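Side-chain contacts in uncharacterized protein (PDB 3T8K), which is of unknown function but folds into a row of ankyrin-type alpha-hairpin repeats, a scaffold that in relatives commonly binds other proteins: residues L138-Q142 with S143-L147; Y55-S58 with M59-N63; L46-N50 with D51-Y55. All coordinates share one frame; numbering follows the deposited sequence.

Contact 1. Residues L138-Q142 with S143-L147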
# COMPACT_ATOMS: atom_id res chain seq x y z
N LEU A 138 12.80 -10.40 16.78
CA LEU A 138 13.23 -11.03 15.54
C LEU A 138 14.13 -10.07 14.78
O LEU A 138 15.24 -10.42 14.37
CB LEU A 138 12.02 -11.40 14.67
CG LEU A 138 11.20 -12.61 15.08
CD1 LEU A 138 9.94 -12.73 14.22
CD2 LEU A 138 12.05 -13.88 14.98
N ILE A 139 13.65 -8.84 14.60
CA ILE A 139 14.39 -7.85 13.84
C ILE A 139 15.73 -7.48 14.46
O ILE A 139 16.76 -7.51 13.79
CB ILE A 139 13.53 -6.60 13.58
CG1 ILE A 139 12.30 -6.98 12.75
CG2 ILE A 139 14.35 -5.54 12.87
CD1 ILE A 139 11.33 -5.83 12.54
N PHE A 140 15.74 -7.14 15.75
CA PHE A 140 16.96 -6.66 16.39
C PHE A 140 17.97 -7.76 16.70
O PHE A 140 19.09 -7.46 17.13
CB PHE A 140 16.64 -5.82 17.62
CG PHE A 140 15.92 -4.54 17.29
CD1 PHE A 140 16.54 -3.55 16.55
CD2 PHE A 140 14.61 -4.34 17.70
CE1 PHE A 140 15.88 -2.38 16.23
CE2 PHE A 140 13.94 -3.17 17.38
CZ PHE A 140 14.58 -2.19 16.65
N SER A 141 17.59 -9.02 16.48
CA SER A 141 18.51 -10.16 16.62
C SER A 141 19.37 -10.35 15.37
O SER A 141 20.28 -11.18 15.34
CB SER A 141 17.73 -11.45 16.88
OG SER A 141 17.10 -11.42 18.15
N GLN A 142 19.06 -9.60 14.32
CA GLN A 142 19.82 -9.70 13.08
C GLN A 142 20.94 -8.65 13.03
O GLN A 142 20.70 -7.46 13.25
CB GLN A 142 18.89 -9.52 11.87
CG GLN A 142 17.64 -10.39 11.93
CD GLN A 142 17.95 -11.86 12.11
OE1 GLN A 142 18.81 -12.41 11.43
NE2 GLN A 142 17.25 -12.51 13.03
N SER A 143 22.15 -9.11 12.74
CA SER A 143 23.29 -8.23 12.55
C SER A 143 23.14 -7.45 11.26
O SER A 143 22.61 -7.97 10.27
CB SER A 143 24.57 -9.06 12.49
OG SER A 143 25.70 -8.26 12.19
N GLY A 144 23.60 -6.20 11.24
CA GLY A 144 23.63 -5.45 10.00
C GLY A 144 22.47 -4.50 9.71
O GLY A 144 22.37 -3.97 8.60
N LEU A 145 21.60 -4.26 10.68
CA LEU A 145 20.53 -3.28 10.48
C LEU A 145 21.12 -1.89 10.24
O LEU A 145 22.07 -1.48 10.91
CB LEU A 145 19.56 -3.26 11.66
CG LEU A 145 18.86 -4.58 11.97
CD1 LEU A 145 17.98 -4.45 13.22
CD2 LEU A 145 18.04 -5.06 10.78
N GLN A 146 20.57 -1.18 9.26
CA GLN A 146 21.11 0.12 8.87
C GLN A 146 20.29 1.23 9.51
O GLN A 146 19.47 1.88 8.86
CB GLN A 146 21.11 0.24 7.34
CG GLN A 146 21.93 -0.85 6.66
CD GLN A 146 22.08 -0.63 5.17
OE1 GLN A 146 22.72 0.33 4.73
NE2 GLN A 146 21.50 -1.52 4.37
N LEU A 147 20.51 1.43 10.80
CA LEU A 147 19.68 2.33 11.60
C LEU A 147 20.11 3.80 11.57
O LEU A 147 19.34 4.66 12.00
CB LEU A 147 19.62 1.85 13.06
CG LEU A 147 19.18 0.41 13.36
CD1 LEU A 147 19.07 0.21 14.87
CD2 LEU A 147 17.86 0.06 12.68

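Contact 2. Residues Y55-S58 with M59-N63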
# COMPACT_ATOMS: atom_id res chain seq x y z
N TYR A 55 -2.00 -14.90 4.75
CA TYR A 55 -1.29 -15.85 5.58
C TYR A 55 -1.40 -17.28 5.03
O TYR A 55 -0.38 -17.95 4.84
CB TYR A 55 -1.78 -15.78 7.03
CG TYR A 55 -1.07 -16.73 7.96
CD1 TYR A 55 0.14 -16.38 8.55
CD2 TYR A 55 -1.61 -17.98 8.26
CE1 TYR A 55 0.80 -17.25 9.41
CE2 TYR A 55 -0.96 -18.85 9.12
CZ TYR A 55 0.24 -18.48 9.69
OH TYR A 55 0.90 -19.34 10.55
N LYS A 56 -2.62 -17.74 4.78
CA LYS A 56 -2.84 -19.12 4.32
C LYS A 56 -2.13 -19.39 2.99
O LYS A 56 -1.48 -20.43 2.82
CB LYS A 56 -4.33 -19.42 4.19
CG LYS A 56 -5.05 -19.60 5.52
CD LYS A 56 -6.54 -19.78 5.32
CE LYS A 56 -7.26 -20.00 6.65
NZ LYS A 56 -8.72 -20.22 6.45
N ILE A 57 -2.25 -18.46 2.05
CA ILE A 57 -1.59 -18.61 0.75
C ILE A 57 -0.07 -18.55 0.91
O ILE A 57 0.66 -19.27 0.23
CB ILE A 57 -2.04 -17.52 -0.25
CG1 ILE A 57 -3.55 -17.60 -0.46
CG2 ILE A 57 -1.28 -17.65 -1.56
CD1 ILE A 57 -4.12 -16.44 -1.25
N SER A 58 0.40 -17.68 1.80
CA SER A 58 1.84 -17.55 2.01
C SER A 58 2.41 -18.85 2.56
O SER A 58 3.43 -19.34 2.07
CB SER A 58 2.16 -16.40 2.97
OG SER A 58 2.07 -15.15 2.32
N MSE A 59 1.76 -19.38 3.59
CA MSE A 59 2.20 -20.63 4.20
C MSE A 59 2.16 -21.80 3.23
O MSE A 59 3.03 -22.66 3.23
CB MSE A 59 1.37 -20.94 5.44
CG MSE A 59 1.50 -19.89 6.53
SE MSE A 59 3.28 -19.87 7.37
CE MSE A 59 4.40 -19.24 5.92
N PHE A 60 1.12 -21.82 2.40
CA PHE A 60 1.00 -22.88 1.40
C PHE A 60 2.19 -22.86 0.45
O PHE A 60 2.84 -23.88 0.23
CB PHE A 60 -0.31 -22.72 0.64
CG PHE A 60 -0.45 -23.67 -0.54
CD1 PHE A 60 -1.04 -24.91 -0.38
CD2 PHE A 60 0.01 -23.31 -1.79
CE1 PHE A 60 -1.17 -25.78 -1.45
CE2 PHE A 60 -0.12 -24.17 -2.87
CZ PHE A 60 -0.71 -25.41 -2.70
N LEU A 61 2.49 -21.68 -0.09
CA LEU A 61 3.59 -21.52 -1.05
C LEU A 61 4.95 -21.75 -0.42
O LEU A 61 5.80 -22.42 -1.00
CB LEU A 61 3.56 -20.13 -1.68
CG LEU A 61 2.43 -19.95 -2.69
CD1 LEU A 61 2.32 -18.50 -3.14
CD2 LEU A 61 2.62 -20.87 -3.89
N ILE A 62 5.17 -21.17 0.76
CA ILE A 62 6.42 -21.42 1.45
C ILE A 62 6.65 -22.91 1.68
O ILE A 62 7.75 -23.42 1.46
CB ILE A 62 6.50 -20.65 2.79
CG1 ILE A 62 6.60 -19.15 2.51
CG2 ILE A 62 7.70 -21.11 3.60
CD1 ILE A 62 6.50 -18.30 3.74
N ASN A 63 5.61 -23.61 2.11
CA ASN A 63 5.72 -25.05 2.33
C ASN A 63 5.96 -25.85 1.05
O ASN A 63 6.53 -26.95 1.10
CB ASN A 63 4.49 -25.59 3.09
CG ASN A 63 4.42 -25.09 4.53
OD1 ASN A 63 5.41 -24.60 5.08
ND2 ASN A 63 3.25 -25.22 5.14

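Contact 3. Residues L46-N50 with D51-Y55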
# COMPACT_ATOMS: atom_id res chain seq x y z
N LEU A 46 1.83 -11.14 -0.65
CA LEU A 46 1.95 -10.26 0.51
C LEU A 46 1.14 -8.98 0.33
O LEU A 46 0.87 -8.26 1.30
CB LEU A 46 3.42 -9.94 0.79
CG LEU A 46 4.16 -11.18 1.28
CD1 LEU A 46 5.67 -10.98 1.21
CD2 LEU A 46 3.71 -11.56 2.68
N ARG A 47 0.74 -8.72 -0.91
CA ARG A 47 -0.04 -7.52 -1.21
C ARG A 47 -1.54 -7.76 -1.12
O ARG A 47 -2.34 -6.83 -1.26
CB ARG A 47 0.36 -6.96 -2.58
CG ARG A 47 1.77 -6.39 -2.56
CD ARG A 47 2.18 -5.82 -3.90
NE ARG A 47 2.53 -6.88 -4.84
CZ ARG A 47 3.04 -6.68 -6.05
NH1 ARG A 47 3.27 -5.44 -6.48
NH2 ARG A 47 3.33 -7.71 -6.83
N ASN A 48 -1.92 -9.00 -0.85
CA ASN A 48 -3.33 -9.32 -0.60
C ASN A 48 -3.83 -8.59 0.65
O ASN A 48 -3.30 -8.79 1.76
CB ASN A 48 -3.49 -10.83 -0.45
CG ASN A 48 -4.92 -11.30 -0.69
OD1 ASN A 48 -5.87 -10.72 -0.17
ND2 ASN A 48 -5.07 -12.37 -1.48
N ASN A 49 -4.85 -7.76 0.48
CA ASN A 49 -5.48 -7.04 1.60
C ASN A 49 -6.27 -7.92 2.58
O ASN A 49 -6.72 -7.45 3.63
CB ASN A 49 -6.42 -5.96 1.06
CG ASN A 49 -5.68 -4.89 0.28
OD1 ASN A 49 -4.62 -4.42 0.70
ND2 ASN A 49 -6.23 -4.50 -0.87
N ASN A 50 -6.45 -9.19 2.22
CA ASN A 50 -7.15 -10.15 3.06
C ASN A 50 -6.12 -10.86 3.95
O ASN A 50 -5.30 -11.64 3.45
CB ASN A 50 -7.89 -11.16 2.17
CG ASN A 50 -8.77 -12.13 2.96
OD1 ASN A 50 -8.39 -12.62 4.03
ND2 ASN A 50 -9.94 -12.44 2.42
N ASP A 51 -6.13 -10.57 5.25
CA ASP A 51 -5.12 -11.10 6.17
C ASP A 51 -5.11 -12.62 6.19
O ASP A 51 -4.04 -13.24 6.17
CB ASP A 51 -5.36 -10.61 7.61
CG ASP A 51 -4.98 -9.15 7.81
OD1 ASP A 51 -4.22 -8.60 6.98
OD2 ASP A 51 -5.44 -8.55 8.81
N GLU A 52 -6.29 -13.21 6.27
CA GLU A 52 -6.42 -14.67 6.30
C GLU A 52 -5.90 -15.30 5.01
O GLU A 52 -5.13 -16.26 5.04
CB GLU A 52 -7.88 -15.07 6.53
CG GLU A 52 -8.09 -16.57 6.63
CD GLU A 52 -9.56 -16.95 6.65
OE1 GLU A 52 -10.41 -16.04 6.56
OE2 GLU A 52 -9.86 -18.16 6.75
N ALA A 53 -6.32 -14.74 3.87
CA ALA A 53 -5.80 -15.18 2.58
C ALA A 53 -4.29 -14.98 2.50
O ALA A 53 -3.57 -15.89 2.11
CB ALA A 53 -6.51 -14.43 1.45
N ARG A 54 -3.80 -13.80 2.89
CA ARG A 54 -2.38 -13.50 2.82
C ARG A 54 -1.55 -14.55 3.55
O ARG A 54 -0.51 -15.00 3.07
CB ARG A 54 -2.07 -12.12 3.41
CG ARG A 54 -0.65 -11.66 3.16
CD ARG A 54 -0.22 -10.51 4.10
NE ARG A 54 -0.21 -10.94 5.50
CZ ARG A 54 0.46 -10.34 6.48
NH1 ARG A 54 1.18 -9.25 6.23
NH2 ARG A 54 0.41 -10.81 7.72
N TYR A 55 -2.00 -14.90 4.75
CA TYR A 55 -1.29 -15.85 5.58
C TYR A 55 -1.40 -17.28 5.03
O TYR A 55 -0.38 -17.95 4.84
CB TYR A 55 -1.78 -15.78 7.03
CG TYR A 55 -1.07 -16.73 7.96
CD1 TYR A 55 0.14 -16.38 8.55
CD2 TYR A 55 -1.61 -17.98 8.26
CE1 TYR A 55 0.80 -17.25 9.41
CE2 TYR A 55 -0.96 -18.85 9.12
CZ TYR A 55 0.24 -18.48 9.69
OH TYR A 55 0.90 -19.34 10.55
O HOH W 1 1.50 -8.04 4.04
O HOH W 2 -3.09 -8.68 4.52

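Contact 1. Residues L138-Q142 with S143-L147
L145 folds back under the last turn of helix 129-140 and meets I139 and F140 with one methyl group. Its CD1 lies 3.7 Å from F140 CD1, approaching the F140 ring obliquely. L145 CD1 is also 3.8 Å from I139 CG2. L145 CD1 lies 3.3 Å from I139 O, so the methyl sits against a backbone carbonyl as well as against carbon. The L145 side chain runs at roughly a right angle to both neighbours. L147 adds a looser touch, with CD1 at the edge of the F140 ring, 4.3 Å from CE1. Here, in an ankyrin-type alpha-hairpin fold, the chain leaves helix 129-140 for the loop that leads to helix 157-162. The turn is held in part by Q142. Its chain bends at chi2 (-55°), which brings the amide back over the helix end. There Q142 NE2 donates to L138 O at 3.2 Å and 162°, with that oxygen in the plane of the amide. G144 follows; its phi is 97°, where a side chain would crowd the carbonyl oxygen of S143. Further out, Y176 OH of helix 167-180 bonds both Q142 O and L145 N, bridging the two sides of the turn. M173 and Y176 cover F140 and L147, while I107, F119 and I122 pack on I139.

Contact 2. Residues Y55-S58 with M59-N63
M59, a selenomethionine, lays its CG over one face of the Y55 ring, one helical turn earlier. The carbon is 3.8 Å from the ring centroid and 15° off the normal, a CH-pi contact displaced toward the rim. The selenium stands more obliquely, 4.6 Å from the Y55 centroid, and makes a Met-aromatic contact. Y55 CG is anti to the backbone N (chi1 -179°), and the M59 chain, bent at chi2 and chi3, curls beside the ring. L96 and I99 of helix 90-102 also touch M59. Both residues of this pair stay partly exposed. K56, also partly exposed, lies on another side of the helix, where it packs on Y19 of helix 19-28, and its NZ forms a salt bridge with E52. All of this lies on helix 51-63, one of the helices of the ankyrin-type alpha-hairpin array, and the i to i+4 backbone bonds set the spacing. The bond from M59 N to Y55 O is 2.9 Å, and that from I62 N to S58 O is 2.8 Å. By contrast, I57, S58, L61 and I62 are buried, with neighbouring helices on them. I57 and L61 lie side by side and point the same way, with CG2 of I57 4.0 Å from CD1 of L61. V45 and F22 press on both. S58 OG is satisfied by R54 O. I62 places CG1 only 3.2 Å from S58 O and rests on F100.

Contact 3. Residues L46-N50 with D51-Y55
N50 is the N-cap of helix 51-63: its side chain accepts from A53 N. The bond from A53 N to N50 OD1 is 3.0 Å long and nearly straight, at 178°. The donor stands above the carbonyl plane of the N50 amide rather than on a lone pair. CG anti to N (chi1 -174°) swings this amide toward the first turn of the helix. The main-chain oxygen of N50 takes R54 N at 2.7 Å. Just before the cap, N48 OD1 accepts from N50 N at 2.9 Å, an Asx turn that shapes the approach to the helix. Water joins the two segments as well. One water donates to N48 O and to D51 OD1, 2.7 Å from the latter. A second water lies between L46 O and R54 NH1, in the plane of the guanidinium; its hydrogen bonding is less certain. Van der Waals contacts fill in. A53 CB sits 3.6 Å from N50 CG and is also near the N48 amide. The aliphatic part of R54 runs past the loop, with CD 3.8 Å from L46 O, and then bends at chi3 (64°). The segments join the end of helix 41-45 to the start of helix 51-63. R54 NH2 bonds T93 of helix 90-102, and N48 ND2 bonds A14 and G17 O. L46 and R54 both pack on L82 of helix 79-85.

In the fold
From the N terminus, contact 3 comes first and closes the short loop between helix 41-45 and helix 51-63. Contact 2 follows on the same helix and begins at Y55, where contact 3 ends. Their centres are 10 Å apart, and they touch where S58 meets L46 and where I57 meets N48. Contact 1 comes much later, at the turn out of helix 129-140. Its centre is 25 Å from each of the others, on the opposite side of the chain's centre. The three run in series and none encloses another. Side chains of helix 90-102 touch all three contacts, so this helix lies between the early and late parts of the array.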